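Polynucleotide 5'-triphosphatase (Acanthamoeba polyphaga mimivirus, PDB 3BGY) catalyses, through this N-terminal triphosphatase domain of a larger viral mRNA-capping enzyme, removal of the terminal phosphate from the 5'-triphosphate end of RNA. Local coordinates at residues I74-P79 and Y112-D117; E92-F97 and Y172-R177; S105-S110 and P162-S167. All coordinates share one frame; numbering follows the deposited sequence. Where two conformers were deposited one is given.

Contact 1. Residues I74-P79 and Y112-D117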
loop_
_atom_site.group_PDB
_atom_site.type_symbol
_atom_site.label_atom_id
_atom_site.label_comp_id
_atom_site.label_asym_id
_atom_site.label_seq_id
_atom_site.Cartn_x
_atom_site.Cartn_y
_atom_site.Cartn_z
ATOM N N ILE A 74 5.075 -8.904 5.105
ATOM C CA ILE A 74 6.463 -9.330 5.278
ATOM C C ILE A 74 7.095 -9.016 3.944
ATOM O O ILE A 74 6.727 -9.578 2.912
ATOM C CB ILE A 74 6.607 -10.843 5.600
ATOM C CG1 ILE A 74 5.837 -11.201 6.867
ATOM C CG2 ILE A 74 8.075 -11.188 5.882
ATOM C CD1 ILE A 74 4.509 -11.844 6.596
ATOM N N SER A 75 8.013 -8.057 3.956
ATOM C CA SER A 75 8.662 -7.667 2.718
ATOM C C SER A 75 10.100 -8.148 2.658
ATOM O O SER A 75 10.876 -7.890 3.583
ATOM C CB SER A 75 8.681 -6.146 2.592
ATOM O OG SER A 75 7.373 -5.609 2.553
ATOM N N LEU A 76 10.439 -8.838 1.569
ATOM C CA LEU A 76 11.826 -9.265 1.333
ATOM C C LEU A 76 12.395 -8.239 0.388
ATOM O O LEU A 76 11.892 -8.065 -0.722
ATOM C CB LEU A 76 11.906 -10.644 0.690
ATOM C CG LEU A 76 11.180 -11.773 1.381
ATOM C CD1 LEU A 76 11.475 -13.029 0.555
ATOM C CD2 LEU A 76 11.642 -11.963 2.838
ATOM N N ILE A 77 13.435 -7.542 0.848
ATOM C CA ILE A 77 14.060 -6.461 0.084
ATOM C C ILE A 77 15.394 -6.921 -0.476
ATOM O O ILE A 77 16.329 -7.195 0.252
ATOM C CB ILE A 77 14.217 -5.201 0.963
ATOM C CG1 ILE A 77 12.858 -4.845 1.578
ATOM C CG2 ILE A 77 14.723 -3.990 0.111
ATOM C CD1 ILE A 77 12.970 -4.028 2.848
ATOM N N PHE A 78 15.470 -6.917 -1.799
ATOM C CA PHE A 78 16.634 -7.416 -2.516
ATOM C C PHE A 78 17.707 -6.363 -2.770
ATOM O O PHE A 78 17.418 -5.176 -2.688
ATOM C CB PHE A 78 16.146 -8.063 -3.816
ATOM C CG PHE A 78 15.428 -9.338 -3.603
ATOM C CD1 PHE A 78 14.054 -9.339 -3.358
ATOM C CD2 PHE A 78 16.130 -10.565 -3.592
ATOM C CE1 PHE A 78 13.360 -10.560 -3.091
ATOM C CE2 PHE A 78 15.455 -11.785 -3.330
ATOM C CZ PHE A 78 14.061 -11.777 -3.072
ATOM N N PRO A 79 18.961 -6.785 -3.076
ATOM C CA PRO A 79 20.041 -5.826 -3.341
ATOM C C PRO A 79 19.724 -4.828 -4.454
ATOM O O PRO A 79 20.192 -3.690 -4.407
ATOM C CB PRO A 79 21.210 -6.734 -3.725
ATOM C CG PRO A 79 20.997 -7.894 -2.901
ATOM C CD PRO A 79 19.518 -8.140 -2.938
ATOM N N TYR A 112 10.878 -19.498 3.739
ATOM C CA TYR A 112 9.480 -19.768 4.086
ATOM C C TYR A 112 8.592 -18.818 3.288
ATOM O O TYR A 112 7.618 -19.246 2.668
ATOM C CB TYR A 112 9.217 -19.609 5.598
ATOM C CG TYR A 112 7.733 -19.692 6.005
ATOM C CD1 TYR A 112 7.076 -20.942 6.129
ATOM C CD2 TYR A 112 6.969 -18.513 6.230
ATOM C CE1 TYR A 112 5.688 -21.016 6.472
ATOM C CE2 TYR A 112 5.578 -18.582 6.566
ATOM C CZ TYR A 112 4.957 -19.832 6.683
ATOM O OH TYR A 112 3.619 -19.889 7.007
ATOM N N ILE A 113 8.968 -17.536 3.257
ATOM C CA ILE A 113 8.177 -16.538 2.526
ATOM C C ILE A 113 8.032 -16.844 1.022
ATOM O O ILE A 113 6.907 -16.824 0.495
ATOM C CB ILE A 113 8.702 -15.079 2.816
ATOM C CG1 ILE A 113 8.493 -14.734 4.287
ATOM C CG2 ILE A 113 8.006 -14.023 1.928
ATOM C CD1 ILE A 113 7.024 -14.707 4.779
ATOM N N VAL A 114 9.131 -17.177 0.348
ATOM C CA VAL A 114 9.054 -17.505 -1.077
ATOM C C VAL A 114 8.420 -18.880 -1.361
ATOM O O VAL A 114 8.080 -19.170 -2.507
ATOM C CB VAL A 114 10.415 -17.373 -1.839
ATOM C CG1 VAL A 114 10.928 -15.948 -1.759
ATOM C CG2 VAL A 114 11.461 -18.377 -1.329
ATOM N N SER A 115 8.219 -19.685 -0.316
ATOM C CA SER A 115 7.617 -21.019 -0.468
ATOM C C SER A 115 6.094 -20.964 -0.440
ATOM O O SER A 115 5.434 -21.893 -0.901
ATOM C CB SER A 115 8.107 -21.977 0.632
ATOM O OG SER A 115 7.361 -21.841 1.845
ATOM N N LEU A 116 5.545 -19.884 0.122
ATOM C CA LEU A 116 4.107 -19.715 0.228
ATOM C C LEU A 116 3.397 -19.588 -1.094
ATOM O O LEU A 116 3.871 -18.938 -2.022
ATOM C CB LEU A 116 3.743 -18.505 1.119
ATOM C CG LEU A 116 4.022 -18.585 2.628
ATOM C CD1 LEU A 116 3.643 -17.267 3.305
ATOM C CD2 LEU A 116 3.217 -19.734 3.246
ATOM N N ASP A 117 2.268 -20.283 -1.172
ATOM C CA ASP A 117 1.401 -20.254 -2.333
ATOM C C ASP A 117 0.332 -19.196 -2.034
ATOM O O ASP A 117 -0.118 -19.079 -0.890
ATOM C CB ASP A 117 0.719 -21.616 -2.534
ATOM C CG ASP A 117 1.645 -22.659 -3.119
ATOM O OD1 ASP A 117 2.492 -22.308 -3.973
ATOM O OD2 ASP A 117 1.504 -23.838 -2.738
#
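On the outer wall of the tunnel fold, a closed antiparallel barrel of eight strands, Ile74 and Leu76 of strand 66-77 meet Ile113 and Val114 of helix 106-115. Strand residues alternate in direction: the side chains of Ile74 and Leu76 turn to the helix, while that of Ser75 leaves from the other face of the sheet, where it packs on Val83 and Arg85. Ile113 lies between the two strand residues and divides its branches between them. Its longer arm runs to Ile74, with CD1 of Ile113 3.8 Å from CG2 of Ile74. Its other methyl, CG2, stands anti to the backbone N and meets Leu76 CD1 at 3.9 Å. The forked end of Leu76 also serves a second partner, since its CD1 touches Val114 CG1 at 3.8 Å, the two side chains lying roughly perpendicular. Branched aliphatic chains suit this largely buried seam because each offers several methyl surfaces and no polar atom that would need a partner. Phe97 of helix 91-101 and Val86 of strand 83-88 also touch Ile113. Just beyond the apolar patch, the carbonyl of Tyr112 receives two donors from Ser115: the backbone N at 3.1 Å, and OG at 2.7 Å, which is tilted 19° from the carbonyl plane.

Contact 2. Residues E92-F97 and Y172-R177; sequences EQIGEF and YRYKTR
With its CG anti to the backbone N (chi1 175°), Phe97 swings its ring off helix 91-101 toward strand 169-183. Tyr172 instead sets its CG anti to its own carbonyl carbon (chi1 -55°), which carries its ring out from the strand to meet it. The two side chains run roughly perpendicular. Tyr172 CE1 comes in at the rim of the phenylalanine ring, in the plane of that ring, and lies 4.0 Å from Phe97 CE2 and 4.1 Å from Phe97 CZ. One carbon of the tyrosine therefore faces two neighbouring carbons of the phenylalanine edge, and the rings do not stack face on face. One turn back along the helix, Ile94 extends its longer branch toward Tyr174, and its CD1 approaches Tyr174 CE1 at 4.3 Å, again at the ring edge and near the ring plane. This joins the helix to the outside of the tunnel barrel: Tyr172 points to the helix and Tyr174 brings the end of its ring to it, whereas the intervening Arg173 and the following Lys175 leave from the other side of the strand, consistent with the polar, tunnel-lining face of this fold. Around the aromatic pair, Ile109 and Ile113 of helix 106-115 touch Phe97, and Ile74 touches Tyr172. Tyrosine suits the partly exposed position of Tyr174, where its hydroxyl makes a weak hydrogen bond to Gln91. Between helix and strand themselves no hydrogen bond forms, so the contact probably rests on burial of carbon surface and dispersion.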
loop_
_atom_site.group_PDB
_atom_site.type_symbol
_atom_site.label_atom_id
_atom_site.label_comp_id
_atom_site.label_asym_id
_atom_site.label_seq_id
_atom_site.Cartn_x
_atom_site.Cartn_y
_atom_site.Cartn_z
ATOM N N GLU A 92 -5.007 -16.267 12.774
ATOM C CA GLU A 92 -4.400 -17.443 13.386
ATOM C C GLU A 92 -3.024 -17.709 12.738
ATOM O O GLU A 92 -2.055 -17.983 13.445
ATOM C CB GLU A 92 -5.329 -18.658 13.230
ATOM C CG GLU A 92 -4.867 -19.917 13.973
ATOM C CD GLU A 92 -5.908 -21.034 14.011
ATOM O OE1 GLU A 92 -6.971 -20.928 13.356
ATOM O OE2 GLU A 92 -5.654 -22.034 14.711
ATOM N N GLN A 93 -2.936 -17.490 11.420
ATOM C CA GLN A 93 -1.700 -17.684 10.647
ATOM C C GLN A 93 -0.638 -16.629 11.022
ATOM O O GLN A 93 0.553 -16.957 11.097
ATOM C CB GLN A 93 -2.002 -17.648 9.138
ATOM C CG GLN A 93 -0.776 -17.908 8.253
ATOM C CD GLN A 93 -1.118 -18.320 6.838
ATOM O OE1 GLN A 93 -2.185 -17.990 6.310
ATOM N NE2 GLN A 93 -0.215 -19.074 6.220
ATOM N N ILE A 94 -1.087 -15.398 11.292
ATOM C CA ILE A 94 -0.204 -14.283 11.709
ATOM C C ILE A 94 0.446 -14.663 13.050
ATOM O O ILE A 94 1.672 -14.596 13.193
ATOM C CB ILE A 94 -0.996 -12.942 11.879
ATOM C CG1 ILE A 94 -1.513 -12.434 10.528
ATOM C CG2 ILE A 94 -0.091 -11.834 12.515
ATOM C CD1 ILE A 94 -2.555 -11.323 10.622
ATOM N N GLY A 95 -0.385 -15.152 13.974
ATOM C CA GLY A 95 0.071 -15.567 15.296
ATOM C C GLY A 95 1.032 -16.731 15.229
ATOM O O GLY A 95 2.040 -16.747 15.938
ATOM N N GLU A 96 0.748 -17.671 14.324
ATOM C CA GLU A 96 1.582 -18.854 14.114
ATOM C C GLU A 96 2.931 -18.487 13.529
ATOM O O GLU A 96 3.953 -19.029 13.942
ATOM C CB GLU A 96 0.880 -19.866 13.219
ATOM C CG GLU A 96 -0.163 -20.696 13.949
ATOM C CD GLU A 96 -0.699 -21.834 13.105
ATOM O OE1 GLU A 96 0.111 -22.539 12.460
ATOM O OE2 GLU A 96 -1.930 -22.034 13.095
ATOM N N PHE A 97 2.925 -17.519 12.612
ATOM C CA PHE A 97 4.147 -17.038 11.986
ATOM C C PHE A 97 5.048 -16.382 13.042
ATOM O O PHE A 97 6.237 -16.676 13.091
ATOM C CB PHE A 97 3.814 -16.041 10.867
ATOM C CG PHE A 97 5.029 -15.395 10.236
ATOM C CD1 PHE A 97 5.763 -16.056 9.250
ATOM C CD2 PHE A 97 5.468 -14.134 10.675
ATOM C CE1 PHE A 97 6.934 -15.473 8.698
ATOM C CE2 PHE A 97 6.639 -13.535 10.137
ATOM C CZ PHE A 97 7.371 -14.205 9.152
ATOM N N TYR A 172 8.873 -5.799 8.448
ATOM C CA TYR A 172 7.554 -6.229 8.919
ATOM C C TYR A 172 6.666 -5.042 9.174
ATOM O O TYR A 172 7.112 -4.047 9.733
ATOM C CB TYR A 172 7.674 -7.003 10.227
ATOM C CG TYR A 172 8.611 -8.173 10.115
ATOM C CD1 TYR A 172 8.158 -9.405 9.614
ATOM C CD2 TYR A 172 9.986 -8.038 10.432
ATOM C CE1 TYR A 172 9.042 -10.476 9.428
ATOM C CE2 TYR A 172 10.900 -9.131 10.241
ATOM C CZ TYR A 172 10.401 -10.333 9.743
ATOM O OH TYR A 172 11.230 -11.399 9.565
ATOM N N ARG A 173 5.441 -5.104 8.661
ATOM C CA ARG A 173 4.484 -4.033 8.904
ATOM C C ARG A 173 3.163 -4.669 9.278
ATOM O O ARG A 173 2.611 -5.419 8.490
ATOM C CB ARG A 173 4.299 -3.131 7.679
ATOM C CG ARG A 173 5.501 -2.241 7.412
ATOM C CD ARG A 173 5.284 -1.292 6.264
ATOM N NE ARG A 173 6.446 -0.415 6.130
ATOM C CZ ARG A 173 6.925 0.048 4.979
ATOM N NH1 ARG A 173 6.348 -0.275 3.826
ATOM N NH2 ARG A 173 8.031 0.785 4.976
ATOM N N TYR A 174 2.698 -4.398 10.492
ATOM C CA TYR A 174 1.410 -4.900 10.954
ATOM C C TYR A 174 0.467 -3.729 10.715
ATOM O O TYR A 174 0.650 -2.614 11.261
ATOM C CB TYR A 174 1.421 -5.277 12.435
ATOM C CG TYR A 174 0.111 -5.917 12.862
ATOM C CD1 TYR A 174 -0.280 -7.153 12.341
ATOM C CD2 TYR A 174 -0.780 -5.246 13.732
ATOM C CE1 TYR A 174 -1.541 -7.722 12.664
ATOM C CE2 TYR A 174 -2.047 -5.811 14.069
ATOM C CZ TYR A 174 -2.413 -7.043 13.531
ATOM O OH TYR A 174 -3.640 -7.580 13.878
ATOM N N LYS A 175 -0.582 -4.002 9.956
ATOM C CA LYS A 175 -1.509 -2.946 9.556
ATOM C C LYS A 175 -2.967 -3.152 9.870
ATOM O O LYS A 175 -3.441 -4.289 9.802
ATOM C CB LYS A 175 -1.409 -2.823 8.036
ATOM C CG LYS A 175 -0.054 -2.291 7.524
ATOM C CD LYS A 175 -0.059 -2.159 6.010
ATOM C CE LYS A 175 1.249 -1.600 5.502
ATOM N NZ LYS A 175 1.211 -1.378 4.028
ATOM N N THR A 176 -3.656 -2.056 10.224
ATOM C CA THR A 176 -5.112 -2.063 10.408
ATOM C C THR A 176 -5.517 -1.048 9.346
ATOM O O THR A 176 -5.282 0.164 9.496
ATOM C CB THR A 176 -5.578 -1.653 11.825
ATOM O OG1 THR A 176 -5.091 -2.625 12.758
ATOM C CG2 THR A 176 -7.131 -1.636 11.898
ATOM N N ARG A 177 -6.196 -1.551 8.334
ATOM C CA ARG A 177 -6.595 -0.718 7.217
ATOM C C ARG A 177 -8.098 -0.607 7.108
ATOM O O ARG A 177 -8.838 -1.504 7.513
ATOM C CB ARG A 177 -6.009 -1.325 5.933
ATOM C CG ARG A 177 -6.229 -0.543 4.617
ATOM C CD ARG A 177 -5.614 -1.279 3.433
ATOM N NE ARG A 177 -6.190 -2.612 3.236
ATOM C CZ ARG A 177 -5.764 -3.506 2.340
ATOM N NH1 ARG A 177 -4.744 -3.234 1.537
ATOM N NH2 ARG A 177 -6.373 -4.677 2.230
#

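Contact 3. Residues S105-S110 and P162-S167; sequences SSNDIS and PKITGS
Ile164 reaches from its loop to helix 106-115, where Ser110 and Asn107 receive it. At CB the side chain divides. The shorter branch, CG2, stands anti to the backbone N and meets two helix residues: Ser110 CB at 3.9 Å, and the amide nitrogen of Asn107, with Ile164 CG2 3.4 Å from Asn107 ND2. The longer branch leaves through CG1, which passes Ser110 CB at 4.2 Å, and ends in CD1, 3.9 Å from the same Ser110 CB. Serine suits this spot because its small side chain lets the branched isoleucine come close to the helix. Beyond the helix contact, Ile164 also lies against Leu76 and Phe78. This is the flank of the triphosphatase tunnel: helix 106-115 lies against part of the outer wall of the barrel, and the loop joining strands 142-152 and 169-183 folds over the start of that helix. The start itself is N-capped by Ser105, whose OG accepts from Asp108 N at 3.0 Å. Asn107 has its CG anti to the backbone N (chi1 -162°), and its side chain runs alongside that of Ile164, pointing the contrary way. Its ND2 ends 3.3 Å from Gly166 CA. Glycine fits there, since the backbone takes a positive phi of 105° and the absence of a side chain admits the amide so near. Nearby, Glu168 accepts from the backbone N of both Thr165 and Gly166. Two waters bridge the polar side of the meeting. One molecule accepts from Asn107 ND2 and donates to Ile164 O, 3.2 Å from each; another accepts from Ser106 OG at 2.8 Å and donates to Gly166 O.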
loop_
_atom_site.group_PDB
_atom_site.type_symbol
_atom_site.label_atom_id
_atom_site.label_comp_id
_atom_site.label_asym_id
_atom_site.label_seq_id
_atom_site.Cartn_x
_atom_site.Cartn_y
_atom_site.Cartn_z
ATOM N N SER A 105 16.264 -17.819 11.861
ATOM C CA SER A 105 17.235 -17.067 11.049
ATOM C C SER A 105 16.532 -16.311 9.920
ATOM O O SER A 105 15.479 -16.749 9.452
ATOM C CB SER A 105 18.312 -17.984 10.463
ATOM O OG SER A 105 17.850 -18.673 9.314
ATOM N N SER A 106 17.131 -15.222 9.437
ATOM C CA SER A 106 16.512 -14.469 8.348
ATOM C C SER A 106 16.433 -15.299 7.049
ATOM O O SER A 106 15.471 -15.175 6.280
ATOM C CB SER A 106 17.208 -13.127 8.122
ATOM O OG SER A 106 18.441 -13.295 7.488
ATOM N N ASN A 107 17.396 -16.207 6.854
ATOM C CA ASN A 107 17.397 -17.085 5.678
ATOM C C ASN A 107 16.241 -18.081 5.753
ATOM O O ASN A 107 15.616 -18.353 4.728
ATOM C CB ASN A 107 18.723 -17.835 5.533
ATOM C CG ASN A 107 18.918 -18.395 4.134
ATOM O OD1 ASN A 107 18.908 -19.605 3.935
ATOM N ND2 ASN A 107 19.084 -17.511 3.160
ATOM N N ASP A 108 15.931 -18.561 6.966
ATOM C CA ASP A 108 14.808 -19.492 7.216
ATOM C C ASP A 108 13.496 -18.777 6.926
ATOM O O ASP A 108 12.571 -19.372 6.367
ATOM C CB ASP A 108 14.749 -19.947 8.683
ATOM C CG ASP A 108 15.770 -21.044 9.020
ATOM O OD1 ASP A 108 16.301 -21.685 8.095
ATOM O OD2 ASP A 108 16.018 -21.256 10.222
ATOM N N ILE A 109 13.423 -17.502 7.327
ATOM C CA ILE A 109 12.236 -16.689 7.093
ATOM C C ILE A 109 12.038 -16.406 5.599
ATOM O O ILE A 109 10.922 -16.595 5.081
ATOM C CB ILE A 109 12.266 -15.357 7.916
ATOM C CG1 ILE A 109 12.291 -15.674 9.406
ATOM C CG2 ILE A 109 11.033 -14.448 7.532
ATOM C CD1 ILE A 109 12.539 -14.501 10.347
ATOM N N SER A 110 13.104 -16.015 4.900
ATOM C CA SER A 110 13.020 -15.728 3.465
ATOM C C SER A 110 12.601 -16.949 2.653
ATOM O O SER A 110 11.716 -16.864 1.802
ATOM C CB SER A 110 14.345 -15.212 2.924
ATOM O OG SER A 110 14.687 -13.974 3.502
ATOM N N PRO A 162 11.959 -15.178 -7.204
ATOM C CA PRO A 162 13.329 -14.694 -6.975
ATOM C C PRO A 162 14.178 -15.596 -6.076
ATOM O O PRO A 162 13.689 -16.171 -5.100
ATOM C CB PRO A 162 13.108 -13.321 -6.360
ATOM C CG PRO A 162 11.808 -13.453 -5.651
ATOM C CD PRO A 162 10.983 -14.212 -6.655
ATOM N N LYS A 163 15.447 -15.720 -6.433
ATOM C CA LYS A 163 16.373 -16.560 -5.699
ATOM C C LYS A 163 16.858 -15.943 -4.399
ATOM O O LYS A 163 17.279 -14.790 -4.373
ATOM C CB LYS A 163 17.569 -16.979 -6.575
ATOM C CG LYS A 163 18.131 -15.905 -7.507
ATOM C CD LYS A 163 19.630 -15.692 -7.329
ATOM C CE LYS A 163 20.131 -14.539 -8.194
ATOM N NZ LYS A 163 21.476 -14.055 -7.767
ATOM N N ILE A 164 16.752 -16.721 -3.324
ATOM C CA ILE A 164 17.211 -16.291 -2.005
ATOM C C ILE A 164 18.717 -16.524 -1.919
ATOM O O ILE A 164 19.180 -17.662 -2.018
ATOM C CB ILE A 164 16.448 -17.033 -0.867
ATOM C CG1 ILE A 164 14.950 -16.680 -0.913
ATOM C CG2 ILE A 164 17.050 -16.721 0.515
ATOM C CD1 ILE A 164 14.645 -15.150 -0.977
ATOM N N THR A 165 19.472 -15.433 -1.799
ATOM C CA THR A 165 20.931 -15.515 -1.694
ATOM C C THR A 165 21.383 -15.526 -0.238
ATOM O O THR A 165 22.474 -16.012 0.082
ATOM C CB THR A 165 21.650 -14.339 -2.422
ATOM O OG1 THR A 165 21.410 -13.109 -1.733
ATOM C CG2 THR A 165 21.174 -14.209 -3.882
ATOM N N GLY A 166 20.529 -15.005 0.636
ATOM C CA GLY A 166 20.851 -14.918 2.051
ATOM C C GLY A 166 21.212 -13.499 2.484
ATOM O O GLY A 166 21.381 -13.240 3.675
ATOM N N SER A 167 21.343 -12.584 1.526
ATOM C CA SER A 167 21.690 -11.195 1.824
ATOM C C SER A 167 20.468 -10.260 1.745
ATOM O O SER A 167 20.599 -9.030 1.639
ATOM C CB SER A 167 22.798 -10.708 0.880
ATOM O OG SER A 167 22.296 -10.460 -0.422
HETATM O O HOH W 1 18.687 -12.485 4.816
HETATM O O HOH W 2 19.304 -19.484 0.610
#

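Contacts 1 and 2 are buried, and only carbon atoms meet across them, while contact 3 lies further from the chain's centre, is partly exposed and adds bridging waters. Contacts 1 and 2 set two consecutive helices, 106-115 and 91-101, on neighbouring strands of one barrel wall, and they touch each other: Tyr112 CE2 lies 3.7 Å from Phe97 CD1. Contact 1 relies on aliphatic branches, contact 2 on aromatic rings, with one isoleucine among them. Contact 3 shares helix 106-115 with contact 1 but joins it to a loop instead of a strand, its centre about 8 Å from that of contact 1. Toward contact 2, Ile109 CD1 of the same helix lies 3.5 Å from Tyr172 OH.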